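Local coordinates for protein oxidoreductase, Gfo/Idh/MocA family (Pseudomonas syringae pv. tomato, PDB 3DTY) that is probably a nucleotide-dependent oxidoreductase of the Gfo/Idh/MocA family, pairing an NAD-binding Rossmann domain with an alpha/beta domain and binding magnesium, at residues T102-K116 / L128-T142. Sequence-based numbering, arbitrary orientation.
Sequences TKAALEAGLHVVCEK and LRELSHKHNRIVGVT
Leu-106 reaches from helix 102-107 into the angle between helix 128-134 and strand 139-141, two neighbouring layers of the Rossmann fold. Strand 111-114, helix 122-134 and strand 139-141 form a beta-alpha-beta unit, and the two strand axes run 15° apart. The CG of Leu-106 lies anti to its carbonyl carbon (chi1 -73°), which lets the two methyls divide the work: CD1 packs 3.5 Å from Leu-128 O and against Leu-131 CB, while CD2 meets Val-139 CG2 at 3.8 Å, over the sheet face that carries Val-112, Val-139 and Val-141. With Leu-106 and Val-139 both buried, this is the close-packed, largely buried part. Beneath it the parallel strands are joined in sequence by Val-112 N to Ile-138 O, Gly-140 N to Val-112 O, Cys-114 N to Gly-140 O and Thr-142 N to Cys-114 O, the last the longest at 3.2 Å. On the other side of the sheet, helix 330-349 touches Val-113 and Ile-138.

A second close-packed spot is built on buried His-111: Arg-137, bent at chi2, lays CD over the centre of its ring, 3.3 Å from the centroid. The NE of Arg-137 donates to Gly-109 O at 2.8 Å from above the carbonyl plane, a bent bond, whereas NH1 holds Asn-136 O within the guanidinium plane.

The looser side is the rim by the helix C-termini, each closed by a Schellman motif with Gly-109 or the exposed Asn-136 at C-prime. There the solvent-exposed Glu-107 sets its CA over one face of the His-135 ring and turns its carboxylate back to Lys-103 NZ in a salt bridge.

At the strand ends, Thr-142 OG1 accepts from Lys-116 N and donates weakly to Glu-115 OE1, which His-30 also binds; one water bridges Glu-115 OE2 and Thr-142 O, 2.8 Å from the latter.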
loop_
_atom_site.group_PDB
_atom_site.type_symbol
_atom_site.label_atom_id
_atom_site.label_comp_id
_atom_site.label_asym_id
_atom_site.label_seq_id
_atom_site.Cartn_x
_atom_site.Cartn_y
_atom_site.Cartn_z
ATOM N N THR A 102 -24.803 4.088 -35.341
ATOM C CA THR A 102 -24.915 2.650 -35.108
ATOM C C THR A 102 -26.078 2.080 -35.921
ATOM O O THR A 102 -25.985 0.982 -36.466
ATOM C CB THR A 102 -25.159 2.327 -33.622
ATOM O OG1 THR A 102 -24.053 2.793 -32.836
ATOM C CG2 THR A 102 -25.317 0.810 -33.423
ATOM N N LYS A 103 -27.174 2.830 -35.997
ATOM C CA LYS A 103 -28.345 2.389 -36.752
ATOM C C LYS A 103 -28.004 2.252 -38.236
ATOM O O LYS A 103 -28.284 1.224 -38.856
ATOM C CB LYS A 103 -29.486 3.391 -36.577
ATOM C CG LYS A 103 -30.825 2.973 -37.183
ATOM C CD LYS A 103 -31.925 3.938 -36.743
ATOM C CE LYS A 103 -33.236 3.653 -37.439
ATOM N NZ LYS A 103 -33.163 3.961 -38.892
ATOM N N ALA A 104 -27.400 3.295 -38.797
ATOM C CA ALA A 104 -27.008 3.300 -40.203
ATOM C C ALA A 104 -26.040 2.154 -40.495
ATOM O O ALA A 104 -26.169 1.455 -41.495
ATOM C CB ALA A 104 -26.361 4.643 -40.561
ATOM N N ALA A 105 -25.065 1.964 -39.616
ATOM C CA ALA A 105 -24.097 0.894 -39.795
ATOM C C ALA A 105 -24.790 -0.465 -39.805
ATOM O O ALA A 105 -24.519 -1.293 -40.671
ATOM C CB ALA A 105 -23.052 0.940 -38.694
ATOM N N LEU A 106 -25.673 -0.705 -38.839
ATOM C CA LEU A 106 -26.382 -1.982 -38.778
ATOM C C LEU A 106 -27.235 -2.194 -40.033
ATOM O O LEU A 106 -27.224 -3.273 -40.639
ATOM C CB LEU A 106 -27.276 -2.049 -37.534
ATOM C CG LEU A 106 -26.610 -2.218 -36.161
ATOM C CD1 LEU A 106 -27.666 -2.140 -35.065
ATOM C CD2 LEU A 106 -25.878 -3.566 -36.100
ATOM N N GLU A 107 -27.977 -1.160 -40.416
ATOM C CA GLU A 107 -28.832 -1.239 -41.595
ATOM C C GLU A 107 -27.978 -1.503 -42.826
ATOM O O GLU A 107 -28.463 -2.041 -43.812
ATOM C CB GLU A 107 -29.614 0.061 -41.774
ATOM C CG GLU A 107 -30.425 0.440 -40.555
ATOM C CD GLU A 107 -31.263 1.680 -40.769
ATOM O OE1 GLU A 107 -30.729 2.695 -41.271
ATOM O OE2 GLU A 107 -32.457 1.639 -40.420
ATOM N N ALA A 108 -26.706 -1.120 -42.756
ATOM C CA ALA A 108 -25.784 -1.329 -43.859
ATOM C C ALA A 108 -25.058 -2.673 -43.742
ATOM O O ALA A 108 -24.097 -2.931 -44.466
ATOM C CB ALA A 108 -24.784 -0.193 -43.920
ATOM N N GLY A 109 -25.521 -3.523 -42.826
ATOM C CA GLY A 109 -24.919 -4.834 -42.645
ATOM C C GLY A 109 -23.519 -4.825 -42.055
ATOM O O GLY A 109 -22.693 -5.685 -42.364
ATOM N N LEU A 110 -23.244 -3.865 -41.185
ATOM C CA LEU A 110 -21.921 -3.779 -40.584
ATOM C C LEU A 110 -21.901 -4.121 -39.101
ATOM O O LEU A 110 -22.801 -3.720 -38.358
ATOM C CB LEU A 110 -21.364 -2.368 -40.760
ATOM C CG LEU A 110 -21.234 -1.814 -42.182
ATOM C CD1 LEU A 110 -20.742 -0.375 -42.107
ATOM C CD2 LEU A 110 -20.269 -2.682 -42.997
ATOM N N HIS A 111 -20.892 -4.879 -38.673
ATOM C CA HIS A 111 -20.754 -5.174 -37.248
ATOM C C HIS A 111 -20.278 -3.849 -36.671
ATOM O O HIS A 111 -19.475 -3.149 -37.293
ATOM C CB HIS A 111 -19.683 -6.229 -36.961
ATOM C CG HIS A 111 -20.062 -7.614 -37.374
ATOM N ND1 HIS A 111 -19.537 -8.224 -38.493
ATOM C CD2 HIS A 111 -20.907 -8.513 -36.817
ATOM C CE1 HIS A 111 -20.043 -9.440 -38.609
ATOM N NE2 HIS A 111 -20.877 -9.641 -37.604
ATOM N N VAL A 112 -20.759 -3.517 -35.483
ATOM C CA VAL A 112 -20.394 -2.261 -34.842
ATOM C C VAL A 112 -19.696 -2.394 -33.495
ATOM O O VAL A 112 -19.951 -3.314 -32.720
ATOM C CB VAL A 112 -21.652 -1.383 -34.616
ATOM C CG1 VAL A 112 -21.264 -0.036 -34.012
ATOM C CG2 VAL A 112 -22.384 -1.187 -35.924
ATOM N N VAL A 113 -18.789 -1.463 -33.241
ATOM C CA VAL A 113 -18.104 -1.375 -31.961
ATOM C C VAL A 113 -18.341 0.092 -31.645
ATOM O O VAL A 113 -17.807 0.966 -32.317
ATOM C CB VAL A 113 -16.605 -1.657 -32.063
ATOM C CG1 VAL A 113 -15.936 -1.325 -30.738
ATOM C CG2 VAL A 113 -16.378 -3.122 -32.401
ATOM N N CYS A 114 -19.181 0.351 -30.650
ATOM C CA CYS A 114 -19.527 1.714 -30.291
ATOM C C CYS A 114 -18.927 2.156 -28.972
ATOM O O CYS A 114 -18.956 1.425 -27.981
ATOM C CB CYS A 114 -21.051 1.864 -30.234
ATOM S SG CYS A 114 -21.634 3.585 -30.104
ATOM N N GLU A 115 -18.363 3.357 -28.976
ATOM C CA GLU A 115 -17.780 3.927 -27.777
ATOM C C GLU A 115 -18.989 4.160 -26.886
ATOM O O GLU A 115 -20.013 4.658 -27.356
ATOM C CB GLU A 115 -17.099 5.260 -28.107
ATOM C CG GLU A 115 -16.522 6.014 -26.910
ATOM C CD GLU A 115 -15.387 5.264 -26.224
ATOM O OE1 GLU A 115 -14.662 4.524 -26.916
ATOM O OE2 GLU A 115 -15.204 5.428 -24.997
ATOM N N LYS A 116 -18.911 3.775 -25.617
ATOM C CA LYS A 116 -20.058 4.003 -24.760
ATOM C C LYS A 116 -20.254 5.508 -24.615
ATOM O O LYS A 116 -19.316 6.285 -24.780
ATOM C CB LYS A 116 -19.882 3.322 -23.388
ATOM C CG LYS A 116 -18.451 3.157 -22.911
ATOM C CD LYS A 116 -17.914 4.426 -22.287
ATOM C CE LYS A 116 -18.631 4.734 -20.979
ATOM N NZ LYS A 116 -18.134 6.000 -20.395
ATOM N N LEU A 128 -31.801 -0.446 -31.542
ATOM C CA LEU A 128 -30.524 -0.941 -32.036
ATOM C C LEU A 128 -30.445 -2.453 -31.828
ATOM O O LEU A 128 -29.955 -3.185 -32.692
ATOM C CB LEU A 128 -29.376 -0.226 -31.317
ATOM C CG LEU A 128 -29.328 1.300 -31.491
ATOM C CD1 LEU A 128 -28.138 1.882 -30.740
ATOM C CD2 LEU A 128 -29.220 1.635 -32.972
ATOM N N ARG A 129 -30.941 -2.918 -30.686
ATOM C CA ARG A 129 -30.952 -4.346 -30.376
ATOM C C ARG A 129 -31.821 -5.080 -31.403
ATOM O O ARG A 129 -31.453 -6.153 -31.890
ATOM C CB ARG A 129 -31.506 -4.579 -28.967
ATOM C CG ARG A 129 -31.783 -6.042 -28.646
ATOM C CD ARG A 129 -32.503 -6.190 -27.314
ATOM N NE ARG A 129 -31.568 -6.334 -26.213
ATOM C CZ ARG A 129 -31.905 -6.254 -24.930
ATOM N NH1 ARG A 129 -33.165 -6.020 -24.584
ATOM N NH2 ARG A 129 -30.980 -6.427 -23.993
ATOM N N GLU A 130 -32.982 -4.504 -31.717
ATOM C CA GLU A 130 -33.883 -5.086 -32.710
ATOM C C GLU A 130 -33.154 -5.199 -34.059
ATOM O O GLU A 130 -33.151 -6.261 -34.692
ATOM C CB GLU A 130 -35.133 -4.210 -32.874
ATOM C CG GLU A 130 -36.239 -4.439 -31.841
ATOM C CD GLU A 130 -37.176 -3.231 -31.680
ATOM O OE1 GLU A 130 -37.457 -2.538 -32.685
ATOM O OE2 GLU A 130 -37.637 -2.982 -30.540
ATOM N N LEU A 131 -32.537 -4.103 -34.488
ATOM C CA LEU A 131 -31.805 -4.076 -35.755
ATOM C C LEU A 131 -30.622 -5.036 -35.751
ATOM O O LEU A 131 -30.306 -5.659 -36.770
ATOM C CB LEU A 131 -31.297 -2.669 -36.041
ATOM C CG LEU A 131 -32.368 -1.643 -36.409
ATOM C CD1 LEU A 131 -31.747 -0.259 -36.394
ATOM C CD2 LEU A 131 -32.956 -1.960 -37.785
ATOM N N SER A 132 -29.967 -5.145 -34.601
ATOM C CA SER A 132 -28.822 -6.031 -34.471
ATOM C C SER A 132 -29.237 -7.473 -34.744
ATOM O O SER A 132 -28.553 -8.199 -35.460
ATOM C CB SER A 132 -28.220 -5.925 -33.069
ATOM O OG SER A 132 -27.094 -6.775 -32.954
ATOM N N HIS A 133 -30.363 -7.887 -34.177
ATOM C CA HIS A 133 -30.829 -9.248 -34.388
ATOM C C HIS A 133 -31.313 -9.424 -35.827
ATOM O O HIS A 133 -31.040 -10.440 -36.461
ATOM C CB HIS A 133 -31.955 -9.593 -33.405
ATOM C CG HIS A 133 -31.521 -9.616 -31.970
ATOM N ND1 HIS A 133 -30.372 -10.250 -31.550
ATOM C CD2 HIS A 133 -32.091 -9.098 -30.856
ATOM C CE1 HIS A 133 -30.252 -10.119 -30.239
ATOM N NE2 HIS A 133 -31.282 -9.425 -29.794
ATOM N N LYS A 134 -32.011 -8.422 -36.345
ATOM C CA LYS A 134 -32.535 -8.472 -37.706
ATOM C C LYS A 134 -31.441 -8.622 -38.753
ATOM O O LYS A 134 -31.535 -9.449 -39.664
ATOM C CB LYS A 134 -33.331 -7.197 -38.009
ATOM C CG LYS A 134 -33.848 -7.109 -39.438
ATOM C CD LYS A 134 -34.539 -5.783 -39.692
ATOM C CE LYS A 134 -35.120 -5.717 -41.096
ATOM N NZ LYS A 134 -35.744 -4.387 -41.371
ATOM N N HIS A 135 -30.403 -7.807 -38.624
ATOM C CA HIS A 135 -29.303 -7.820 -39.569
ATOM C C HIS A 135 -28.183 -8.765 -39.167
ATOM O O HIS A 135 -27.168 -8.858 -39.851
ATOM C CB HIS A 135 -28.781 -6.396 -39.731
ATOM C CG HIS A 135 -29.773 -5.472 -40.374
ATOM N ND1 HIS A 135 -30.051 -5.509 -41.717
ATOM C CD2 HIS A 135 -30.576 -4.523 -39.840
ATOM C CE1 HIS A 135 -30.992 -4.614 -41.993
ATOM N NE2 HIS A 135 -31.323 -4.007 -40.874
ATOM N N ASN A 136 -28.377 -9.464 -38.053
ATOM C CA ASN A 136 -27.397 -10.421 -37.552
ATOM C C ASN A 136 -25.970 -9.861 -37.522
ATOM O O ASN A 136 -25.049 -10.455 -38.076
ATOM C CB ASN A 136 -27.433 -11.693 -38.407
ATOM C CG ASN A 136 -26.600 -12.812 -37.814
ATOM O OD1 ASN A 136 -26.790 -13.192 -36.659
ATOM N ND2 ASN A 136 -25.669 -13.344 -38.601
ATOM N N ARG A 137 -25.803 -8.712 -36.871
ATOM C CA ARG A 137 -24.499 -8.058 -36.742
ATOM C C ARG A 137 -24.330 -7.670 -35.282
ATOM O O ARG A 137 -25.293 -7.256 -34.642
ATOM C CB ARG A 137 -24.437 -6.807 -37.626
ATOM C CG ARG A 137 -24.344 -7.108 -39.109
ATOM C CD ARG A 137 -23.002 -7.749 -39.441
ATOM N NE ARG A 137 -22.892 -8.068 -40.857
ATOM C CZ ARG A 137 -23.480 -9.109 -41.434
ATOM N NH1 ARG A 137 -24.214 -9.941 -40.707
ATOM N NH2 ARG A 137 -23.348 -9.307 -42.743
ATOM N N ILE A 138 -23.117 -7.799 -34.751
ATOM C CA ILE A 138 -22.904 -7.464 -33.349
ATOM C C ILE A 138 -22.764 -5.964 -33.118
ATOM O O ILE A 138 -22.529 -5.184 -34.050
ATOM C CB ILE A 138 -21.630 -8.142 -32.754
ATOM C CG1 ILE A 138 -20.377 -7.368 -33.171
ATOM C CG2 ILE A 138 -21.517 -9.583 -33.232
ATOM C CD1 ILE A 138 -19.162 -7.650 -32.288
ATOM N N VAL A 139 -22.920 -5.582 -31.856
ATOM C CA VAL A 139 -22.770 -4.204 -31.420
ATOM C C VAL A 139 -21.983 -4.253 -30.118
ATOM O O VAL A 139 -22.548 -4.426 -29.037
ATOM C CB VAL A 139 -24.125 -3.513 -31.161
ATOM C CG1 VAL A 139 -23.888 -2.125 -30.596
ATOM C CG2 VAL A 139 -24.925 -3.414 -32.461
ATOM N N GLY A 140 -20.667 -4.137 -30.229
ATOM C CA GLY A 140 -19.843 -4.152 -29.039
ATOM C C GLY A 140 -19.789 -2.749 -28.470
ATOM O O GLY A 140 -19.860 -1.777 -29.219
ATOM N N VAL A 141 -19.690 -2.649 -27.149
ATOM C CA VAL A 141 -19.614 -1.364 -26.466
ATOM C C VAL A 141 -18.313 -1.402 -25.667
ATOM O O VAL A 141 -17.990 -2.417 -25.046
ATOM C CB VAL A 141 -20.806 -1.164 -25.519
ATOM C CG1 VAL A 141 -20.731 0.217 -24.879
ATOM C CG2 VAL A 141 -22.115 -1.332 -26.294
ATOM N N THR A 142 -17.586 -0.290 -25.674
ATOM C CA THR A 142 -16.282 -0.209 -25.027
ATOM C C THR A 142 -16.126 -0.085 -23.514
ATOM O O THR A 142 -15.619 0.922 -23.016
ATOM C CB THR A 142 -15.453 0.907 -25.682
ATOM O OG1 THR A 142 -16.161 2.151 -25.593
ATOM C CG2 THR A 142 -15.213 0.573 -27.149
HETATM O O HOH W 1 -14.812 3.621 -23.208
#